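Local structure of sensor kinase citA (Klebsiella pneumoniae, 1P0Z) at residues Phe47-Tyr52 / Val121-Glu126; Gly78-Ala83 / Arg103-Ile108; Glu82-Ala87 / Gly113-Ile118. The protein senses citrate in the periplasm through this PAS-like domain and, as a histidine kinase, probably phosphorylates CitB to induce the citrate-fermentation genes. All blocks are in the same frame, centred on the assembly; numbering follows the deposited sequence. Where two conformers were deposited one is given.

Contact 1 (Phe47-Tyr52 / Val121-Glu126)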
loop_
_atom_site.group_PDB
_atom_site.type_symbol
_atom_site.label_atom_id
_atom_site.label_comp_id
_atom_site.label_asym_id
_atom_site.label_seq_id
_atom_site.Cartn_x
_atom_site.Cartn_y
_atom_site.Cartn_z
ATOM N N PHE A 47 2.338 5.445 -13.378
ATOM C CA PHE A 47 2.943 6.777 -13.242
ATOM C C PHE A 47 3.994 6.902 -12.133
ATOM O O PHE A 47 4.989 7.572 -12.310
ATOM C CB PHE A 47 1.809 7.805 -13.064
ATOM C CG PHE A 47 2.245 9.224 -13.113
ATOM C CD1 PHE A 47 2.869 9.749 -14.249
ATOM C CD2 PHE A 47 1.993 10.064 -12.016
ATOM C CE1 PHE A 47 3.237 11.113 -14.290
ATOM C CE2 PHE A 47 2.353 11.431 -12.041
ATOM C CZ PHE A 47 2.979 11.954 -13.184
ATOM N N SER A 48 3.781 6.255 -10.995
ATOM C CA SER A 48 4.753 6.313 -9.878
ATOM C C SER A 48 6.016 5.535 -10.262
ATOM O O SER A 48 5.956 4.665 -11.134
ATOM C CB SER A 48 4.148 5.610 -8.653
ATOM O OG SER A 48 5.083 5.562 -7.597
ATOM N N ASP A 49 7.135 5.838 -9.617
ATOM C CA ASP A 49 8.352 5.068 -9.848
ATOM C C ASP A 49 8.397 3.926 -8.823
ATOM O O ASP A 49 9.328 3.124 -8.810
ATOM C CB ASP A 49 9.634 5.940 -9.782
ATOM C CG ASP A 49 9.794 6.685 -8.481
ATOM O OD1 ASP A 49 8.802 6.869 -7.747
ATOM O OD2 ASP A 49 10.942 7.109 -8.203
ATOM N N ALA A 50 7.364 3.807 -7.991
ATOM C CA ALA A 50 7.342 2.684 -7.033
ATOM C C ALA A 50 7.339 1.325 -7.749
ATOM O O ALA A 50 6.839 1.159 -8.886
ATOM C CB ALA A 50 6.106 2.776 -6.136
ATOM N N THR A 51 7.871 0.313 -7.080
ATOM C CA THR A 51 7.882 -1.038 -7.640
ATOM C C THR A 51 6.478 -1.623 -7.676
ATOM O O THR A 51 6.094 -2.319 -8.641
ATOM C CB THR A 51 8.731 -1.997 -6.780
ATOM O OG1 THR A 51 10.024 -1.451 -6.626
ATOM C CG2 THR A 51 8.881 -3.365 -7.473
ATOM N N TYR A 52 5.700 -1.341 -6.636
ATOM C CA TYR A 52 4.368 -1.892 -6.552
ATOM C C TYR A 52 3.467 -1.095 -5.635
ATOM O O TYR A 52 3.925 -0.268 -4.846
ATOM C CB TYR A 52 4.421 -3.357 -6.017
ATOM C CG TYR A 52 4.956 -3.501 -4.591
ATOM C CD1 TYR A 52 4.138 -3.276 -3.485
ATOM C CD2 TYR A 52 6.293 -3.854 -4.363
ATOM C CE1 TYR A 52 4.633 -3.385 -2.178
ATOM C CE2 TYR A 52 6.787 -3.996 -3.077
ATOM C CZ TYR A 52 5.939 -3.746 -1.978
ATOM O OH TYR A 52 6.394 -3.843 -0.686
ATOM N N VAL A 121 2.693 1.227 -0.552
ATOM C CA VAL A 121 3.436 1.585 -1.758
ATOM C C VAL A 121 4.859 1.108 -1.482
ATOM O O VAL A 121 5.469 1.501 -0.499
ATOM C CB VAL A 121 3.407 3.108 -1.983
ATOM C CG1 VAL A 121 4.356 3.497 -3.088
ATOM C CG2 VAL A 121 1.941 3.545 -2.287
ATOM N N GLY A 122 5.386 0.286 -2.368
ATOM C CA GLY A 122 6.694 -0.293 -2.096
ATOM C C GLY A 122 7.759 -0.099 -3.156
ATOM O O GLY A 122 7.465 0.001 -4.350
ATOM N N TYR A 123 9.001 -0.035 -2.660
ATOM C CA TYR A 123 10.189 0.106 -3.523
ATOM C C TYR A 123 11.152 -1.032 -3.190
ATOM O O TYR A 123 11.660 -1.107 -2.077
ATOM C CB TYR A 123 10.920 1.425 -3.266
ATOM C CG TYR A 123 10.199 2.648 -3.792
ATOM C CD1 TYR A 123 9.092 3.171 -3.123
ATOM C CD2 TYR A 123 10.647 3.285 -4.945
ATOM C CE1 TYR A 123 8.434 4.329 -3.594
ATOM C CE2 TYR A 123 10.004 4.437 -5.439
ATOM C CZ TYR A 123 8.892 4.944 -4.748
ATOM O OH TYR A 123 8.260 6.037 -5.268
ATOM N N THR A 124 11.380 -1.961 -4.115
ATOM C CA THR A 124 12.298 -3.062 -3.816
ATOM C C THR A 124 13.734 -2.518 -3.869
ATOM O O THR A 124 14.182 -1.981 -4.881
ATOM C CB THR A 124 12.099 -4.214 -4.811
ATOM O OG1 THR A 124 10.807 -4.780 -4.578
ATOM C CG2 THR A 124 13.206 -5.296 -4.639
ATOM N N ILE A 125 14.445 -2.714 -2.775
ATOM C CA ILE A 125 15.751 -2.148 -2.577
ATOM C C ILE A 125 16.816 -2.462 -3.591
ATOM O O ILE A 125 17.567 -1.564 -4.024
ATOM C CB ILE A 125 16.203 -2.438 -1.111
ATOM C CG1 ILE A 125 15.280 -1.630 -0.158
ATOM C CG2 ILE A 125 17.621 -1.931 -0.872
ATOM C CD1 ILE A 125 15.382 -2.023 1.320
ATOM N N GLU A 126 16.853 -3.700 -4.017
ATOM C CA GLU A 126 17.873 -4.068 -4.952
ATOM C C GLU A 126 17.707 -3.342 -6.264
ATOM O O GLU A 126 18.694 -3.184 -6.982
ATOM C CB GLU A 126 17.881 -5.597 -5.126
ATOM C CG GLU A 126 18.159 -6.111 -6.538
ATOM C CD GLU A 126 16.877 -6.216 -7.363
ATOM O OE1 GLU A 126 15.941 -6.942 -6.957
ATOM O OE2 GLU A 126 16.798 -5.570 -8.420
#

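Contact 2 (Gly78-Ala83 / Arg103-Ile108). With NA (sodium ion), chain L; OMO (Mo(VI)(=O)(oh)2 cluster), chain N.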
loop_
_atom_site.group_PDB
_atom_site.type_symbol
_atom_site.label_atom_id
_atom_site.label_comp_id
_atom_site.label_asym_id
_atom_site.label_seq_id
_atom_site.Cartn_x
_atom_site.Cartn_y
_atom_site.Cartn_z
ATOM N N GLY A 78 2.851 -9.452 8.303
ATOM C CA GLY A 78 2.919 -9.055 9.696
ATOM C C GLY A 78 3.248 -7.605 9.976
ATOM O O GLY A 78 3.358 -7.214 11.136
ATOM N N ASP A 79 3.386 -6.803 8.914
ATOM C CA ASP A 79 3.734 -5.399 9.134
ATOM C C ASP A 79 2.591 -4.466 8.732
ATOM O O ASP A 79 2.818 -3.278 8.460
ATOM C CB ASP A 79 5.031 -5.042 8.379
ATOM C CG ASP A 79 4.874 -5.050 6.829
ATOM O OD1 ASP A 79 3.980 -5.743 6.283
ATOM O OD2 ASP A 79 5.670 -4.333 6.147
ATOM N N SER A 80 1.370 -4.983 8.740
ATOM C CA SER A 80 0.221 -4.162 8.368
ATOM C C SER A 80 -0.680 -3.878 9.582
ATOM O O SER A 80 -1.591 -3.062 9.498
ATOM C CB SER A 80 -0.620 -4.860 7.284
ATOM O OG SER A 80 0.128 -5.050 6.092
ATOM N N ASP A 81 -0.393 -4.531 10.713
ATOM C CA ASP A 81 -1.256 -4.364 11.881
ATOM C C ASP A 81 -1.413 -2.955 12.392
ATOM O O ASP A 81 -2.536 -2.544 12.744
ATOM C CB ASP A 81 -0.757 -5.257 13.016
ATOM C CG ASP A 81 -1.222 -6.697 12.852
ATOM O OD1 ASP A 81 -1.454 -7.122 11.689
ATOM O OD2 ASP A 81 -1.351 -7.402 13.882
ATOM N N GLU A 82 -0.312 -2.194 12.416
ATOM C CA GLU A 82 -0.436 -0.857 12.977
ATOM C C GLU A 82 -1.344 0.052 12.153
ATOM O O GLU A 82 -1.996 0.939 12.712
ATOM C CB GLU A 82 0.943 -0.256 13.247
ATOM C CG GLU A 82 1.706 -1.126 14.302
ATOM C CD GLU A 82 0.856 -1.435 15.569
ATOM O OE1 GLU A 82 0.145 -0.540 16.108
ATOM O OE2 GLU A 82 0.901 -2.604 16.048
ATOM N N ALA A 83 -1.421 -0.185 10.847
ATOM C CA ALA A 83 -2.313 0.614 10.015
ATOM C C ALA A 83 -3.746 0.066 10.132
ATOM O O ALA A 83 -4.699 0.839 10.292
ATOM C CB ALA A 83 -1.867 0.545 8.535
ATOM N N ARG A 103 8.354 -0.019 2.397
ATOM C CA ARG A 103 6.929 0.204 2.143
ATOM C C ARG A 103 6.456 1.425 2.873
ATOM O O ARG A 103 6.883 1.648 4.004
ATOM C CB ARG A 103 6.058 -0.936 2.716
ATOM C CG ARG A 103 6.384 -2.321 2.174
ATOM C CD ARG A 103 7.361 -3.135 3.150
ATOM N NE ARG A 103 7.500 -4.407 2.446
ATOM C CZ ARG A 103 6.653 -5.440 2.574
ATOM N NH1 ARG A 103 5.658 -5.378 3.440
ATOM N NH2 ARG A 103 6.736 -6.478 1.704
ATOM N N GLY A 104 5.611 2.200 2.223
ATOM C CA GLY A 104 4.946 3.289 2.936
ATOM C C GLY A 104 3.526 2.716 3.083
ATOM O O GLY A 104 2.936 2.299 2.086
ATOM N N LYS A 105 2.986 2.691 4.311
ATOM C CA LYS A 105 1.664 2.125 4.579
ATOM C C LYS A 105 0.778 3.155 5.208
ATOM O O LYS A 105 1.244 3.963 6.005
ATOM C CB LYS A 105 1.777 0.970 5.556
ATOM C CG LYS A 105 2.820 -0.121 5.149
ATOM C CD LYS A 105 2.141 -1.486 5.109
ATOM C CE LYS A 105 3.150 -2.568 5.056
ATOM N NZ LYS A 105 2.420 -3.856 4.924
ATOM N N SER A 106 -0.506 3.141 4.824
ATOM C CA SER A 106 -1.441 4.109 5.434
ATOM C C SER A 106 -2.823 3.463 5.357
ATOM O O SER A 106 -3.166 2.816 4.355
ATOM C CB SER A 106 -1.430 5.423 4.618
ATOM O OG SER A 106 -2.231 6.410 5.279
ATOM N N PRO A 107 -3.666 3.675 6.390
ATOM C CA PRO A 107 -5.001 3.064 6.352
ATOM C C PRO A 107 -5.917 3.836 5.410
ATOM O O PRO A 107 -5.692 5.031 5.137
ATOM C CB PRO A 107 -5.510 3.233 7.798
ATOM C CG PRO A 107 -4.828 4.512 8.279
ATOM C CD PRO A 107 -3.413 4.400 7.645
ATOM N N ILE A 108 -6.892 3.146 4.848
ATOM C CA ILE A 108 -7.937 3.791 4.040
ATOM C C ILE A 108 -9.072 3.859 5.082
ATOM O O ILE A 108 -9.406 2.841 5.691
ATOM C CB ILE A 108 -8.412 2.901 2.882
ATOM C CG1 ILE A 108 -7.229 2.457 2.016
ATOM C CG2 ILE A 108 -9.448 3.668 2.060
ATOM C CD1 ILE A 108 -7.626 1.449 0.914
HETATM NA NA NA L . -4.533 7.111 5.072
HETATM O OM1 OMO N . 3.851 -10.209 2.072
HETATM MO MO OMO N . 3.302 -8.468 2.515
HETATM O OR1 OMO N . 4.526 -8.050 3.637
HETATM O OM2 OMO N . 1.934 -8.845 3.529
HETATM O O HOH W 1 -4.129 7.995 7.387
HETATM O O HOH W 2 -6.814 7.970 5.544
HETATM O O HOH W 3 -4.086 9.300 4.273
#

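Contact 3 (Glu82-Ala87 / Gly113-Ile118)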
loop_
_atom_site.group_PDB
_atom_site.type_symbol
_atom_site.label_atom_id
_atom_site.label_comp_id
_atom_site.label_asym_id
_atom_site.label_seq_id
_atom_site.Cartn_x
_atom_site.Cartn_y
_atom_site.Cartn_z
ATOM N N GLU A 82 -0.312 -2.194 12.416
ATOM C CA GLU A 82 -0.436 -0.857 12.977
ATOM C C GLU A 82 -1.344 0.052 12.153
ATOM O O GLU A 82 -1.996 0.939 12.712
ATOM C CB GLU A 82 0.943 -0.256 13.247
ATOM C CG GLU A 82 1.706 -1.126 14.302
ATOM C CD GLU A 82 0.856 -1.435 15.569
ATOM O OE1 GLU A 82 0.145 -0.540 16.108
ATOM O OE2 GLU A 82 0.901 -2.604 16.048
ATOM N N ALA A 83 -1.421 -0.185 10.847
ATOM C CA ALA A 83 -2.313 0.614 10.015
ATOM C C ALA A 83 -3.746 0.066 10.132
ATOM O O ALA A 83 -4.699 0.839 10.292
ATOM C CB ALA A 83 -1.867 0.545 8.535
ATOM N N LEU A 84 -3.896 -1.251 10.056
ATOM C CA LEU A 84 -5.222 -1.859 10.081
ATOM C C LEU A 84 -5.936 -1.778 11.407
ATOM O O LEU A 84 -7.174 -1.594 11.456
ATOM C CB LEU A 84 -5.150 -3.329 9.639
ATOM C CG LEU A 84 -4.878 -3.514 8.139
ATOM C CD1 LEU A 84 -4.597 -4.973 7.839
ATOM C CD2 LEU A 84 -6.059 -2.939 7.300
ATOM N N ILE A 85 -5.174 -1.896 12.482
ATOM C CA ILE A 85 -5.764 -1.875 13.810
ATOM C C ILE A 85 -5.700 -0.527 14.483
ATOM O O ILE A 85 -6.704 -0.082 15.092
ATOM C CB ILE A 85 -5.062 -2.932 14.713
ATOM C CG1 ILE A 85 -5.245 -4.323 14.105
ATOM C CG2 ILE A 85 -5.629 -2.882 16.133
ATOM C CD1 ILE A 85 -4.419 -5.374 14.824
ATOM N N ASN A 86 -4.549 0.158 14.356
ATOM C CA ASN A 86 -4.345 1.418 15.027
ATOM C C ASN A 86 -4.323 2.679 14.162
ATOM O O ASN A 86 -4.063 3.773 14.645
ATOM C CB ASN A 86 -3.091 1.291 15.898
ATOM C CG ASN A 86 -3.313 0.315 17.034
ATOM O OD1 ASN A 86 -4.379 0.366 17.664
ATOM N ND2 ASN A 86 -2.348 -0.582 17.309
ATOM N N ALA A 87 -4.655 2.509 12.886
ATOM C CA ALA A 87 -4.753 3.609 11.938
ATOM C C ALA A 87 -3.495 4.462 11.808
ATOM O O ALA A 87 -3.568 5.665 11.516
ATOM C CB ALA A 87 -5.987 4.504 12.267
ATOM N N GLY A 113 -13.762 7.871 10.272
ATOM C CA GLY A 113 -12.454 7.488 10.761
ATOM C C GLY A 113 -12.248 5.990 10.899
ATOM O O GLY A 113 -11.158 5.558 11.234
ATOM N N LYS A 114 -13.282 5.188 10.641
ATOM C CA LYS A 114 -13.144 3.741 10.762
ATOM C C LYS A 114 -12.172 3.207 9.710
ATOM O O LYS A 114 -12.288 3.537 8.561
ATOM C CB LYS A 114 -14.499 3.060 10.546
ATOM C CG LYS A 114 -14.474 1.564 10.833
ATOM C CD LYS A 114 -15.837 0.931 10.641
ATOM C CE LYS A 114 -16.139 0.738 9.185
ATOM N NZ LYS A 114 -17.482 0.040 9.020
ATOM N N VAL A 115 -11.240 2.353 10.106
ATOM C CA VAL A 115 -10.340 1.787 9.097
ATOM C C VAL A 115 -11.082 0.719 8.278
ATOM O O VAL A 115 -11.662 -0.239 8.829
ATOM C CB VAL A 115 -9.111 1.135 9.760
ATOM C CG1 VAL A 115 -8.232 0.473 8.675
ATOM C CG2 VAL A 115 -8.330 2.185 10.532
ATOM N N ILE A 116 -11.059 0.870 6.956
ATOM C CA ILE A 116 -11.702 -0.102 6.072
ATOM C C ILE A 116 -10.696 -0.785 5.145
ATOM O O ILE A 116 -11.069 -1.577 4.262
ATOM C CB ILE A 116 -12.840 0.553 5.218
ATOM C CG1 ILE A 116 -12.279 1.675 4.329
ATOM C CG2 ILE A 116 -13.947 1.092 6.179
ATOM C CD1 ILE A 116 -13.312 2.242 3.298
ATOM N N GLY A 117 -9.419 -0.453 5.318
ATOM C CA GLY A 117 -8.438 -1.097 4.444
ATOM C C GLY A 117 -7.068 -0.457 4.599
ATOM O O GLY A 117 -6.831 0.329 5.512
ATOM N N ILE A 118 -6.173 -0.781 3.670
ATOM C CA ILE A 118 -4.792 -0.295 3.760
ATOM C C ILE A 118 -4.195 -0.137 2.350
ATOM O O ILE A 118 -4.525 -0.867 1.423
ATOM C CB ILE A 118 -3.942 -1.327 4.573
ATOM C CG1 ILE A 118 -2.487 -0.863 4.723
ATOM C CG2 ILE A 118 -4.020 -2.726 3.902
ATOM C CD1 ILE A 118 -1.654 -1.794 5.693
#

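Contact 1 (Phe47-Tyr52 / Val121-Glu126)
Where the chain enters strand 52-57, Tyr52 and Gly122 form an antiparallel hydrogen-bonded pair, Gly122 N reaching Tyr52 O at 2.9 Å and nearly straight (177°), while Thr51 also faces Gly122 and makes a classic beta bulge. Gly122 O therefore accepts twice, from Tyr52 N and, weakly, from Thr51 N. The hydroxyl of Thr51, anti to its carbonyl carbon, extends the pairing by accepting a hydrogen bond from Thr124 N, with 2.9 Å between Thr51 OG1 and Thr124 N. Tyr52 holds the crowded chi1 position (64°), which folds its ring back over the opposite strand; Gly122 CA lies 3.8 Å from the Tyr52 ring centroid in a CH-pi contact, where a CB would collide with the ring. Tyr123 extends the other way, one face against Ala50 CA, and donates its hydroxyl to Asp49 OD1 (2.7 Å from Tyr123 OH) from above the carboxylate, whose plane stands 84° from the ring. Ser48 OG accepts from Ala50 N in an ST turn directly after helix 34-47. Around this junction, Gln15 of helix 6-20 bonds both Ser48 OG and Tyr123 OH and Arg11 salt-bridges Asp49, whereas Tyr52 turns to strand 101-109, bonding Ser101 and touching the citrate-binding Arg103.

Contact 2 (Gly78-Ala83 / Arg103-Ile108)
Asp79 meets Arg103 and Lys105 with both side chains running about perpendicular to its own, so that each cation reaches a different carboxylate oxygen. Its CG sits between backbone N and carbonyl carbon (chi1 68°), directing the carboxylate at strand 101-109. Lys105 bends at chi2 and is otherwise extended, carrying NZ above the carboxylate plane to Asp79 OD1, 2.8 Å away. The same NZ donates to the hydroxyl of Ser80, with 2.8 Å between Lys105 NZ and Ser80 OG. Arg103, also bent at chi2, turns its guanidinium 46° from the carboxylate; the salt bridge from Arg103 NH1 to Asp79 OD2 spans 2.9 Å, but as a hydrogen bond it is weak, and OD2 bonds to Ser92 as well. At the guanidinium edge, Arg103 NH1 points more squarely at OR1 of the molybdate-like cluster, 2.9 Å away. Ala83 CB packs against Pro107 CD, its short methyl leaving room for the proline ring. Ser106 OG, hydrogen-bonded to Ser89, and Pro107 O bind sodium with Ser20 and three waters. Arg103 and Lys105 are proven citrate ligands; the carboxylate of Asp79 would partly offset their charge, probably favour protonated Lys105, and is well placed to orient both toward an anionic ligand.

Contact 3 (Glu82-Ala87 / Gly113-Ile118)
Val115 and Ile118 each send one branch out anti to the backbone N (Val115 CG1; Ile118 CG1, chi1 -179°), and Ile118 stays extended at chi2, so its CD1 reaches the sheet-facing side of helix 81-86. Leu84 answers with CG anti to its carbonyl carbon and an extended chi2, which brings the CD2 methyl alongside the strand. That methyl lies 3.8 Å from Ile118 CB and touches the Gly117 carbonyl group. Ile118 CD1 instead passes between helix and sheet to Ala83, ending 3.7 Å from Ala83 CB; alanine suits this place because a short methyl lets the helix lie close to the sheet. The axes of segments 82-86 and 115-118 come within 8.0 Å and run almost exactly antiparallel, at 176°. This is helix-on-sheet packing in a PAS-like fold, the short helix 81-86 lying on one face of the antiparallel sheet while Ile116 points from the other toward helix 23-30. A classic beta bulge, in which Ile116 and Gly117 both face Ile108, lets Val115 and Ile118 reach the same helix although two residues separate them. Gly117 adopts a nearly fully extended backbone in which a CB would press on the preceding carbonyl oxygen. Val115 spreads its two methyls along the backbone of the last turn: CG1 lies 3.6 Å from Leu84 O, and CG2 meets Ala87 CB at 3.7 Å. Ala87 has left the helix with positive phi (56°), which turns its methyl toward the strand. On the outer side of the helix, Asn86 ND2 donates to Glu82 OE1 across one turn, in the plane of its own amide, 2.8 Å separating Asn86 ND2 from Glu82 OE1.

In the fold
Contacts 1 and 3 use strand 115-124, the middle strand of the antiparallel sheet, and contact 2 its neighbour 101-109. Contacts 2 and 3 both start from helix 81-86, share Glu82 and Ala83, and have centres about 8 Å apart; the two strands are hydrogen-bonded to each other there. Contact 1 lies at the other end of strand 115-124, its centre about 16 Å from that of contact 2 and 22 Å from that of contact 3, and the loop it closes encloses both along the chain. Tyr52 packs on Arg103, and Val121 pairs with Gly104, so contact 1 borders the citrate-binding side chains of contact 2, which contact 3 flanks through Ile118.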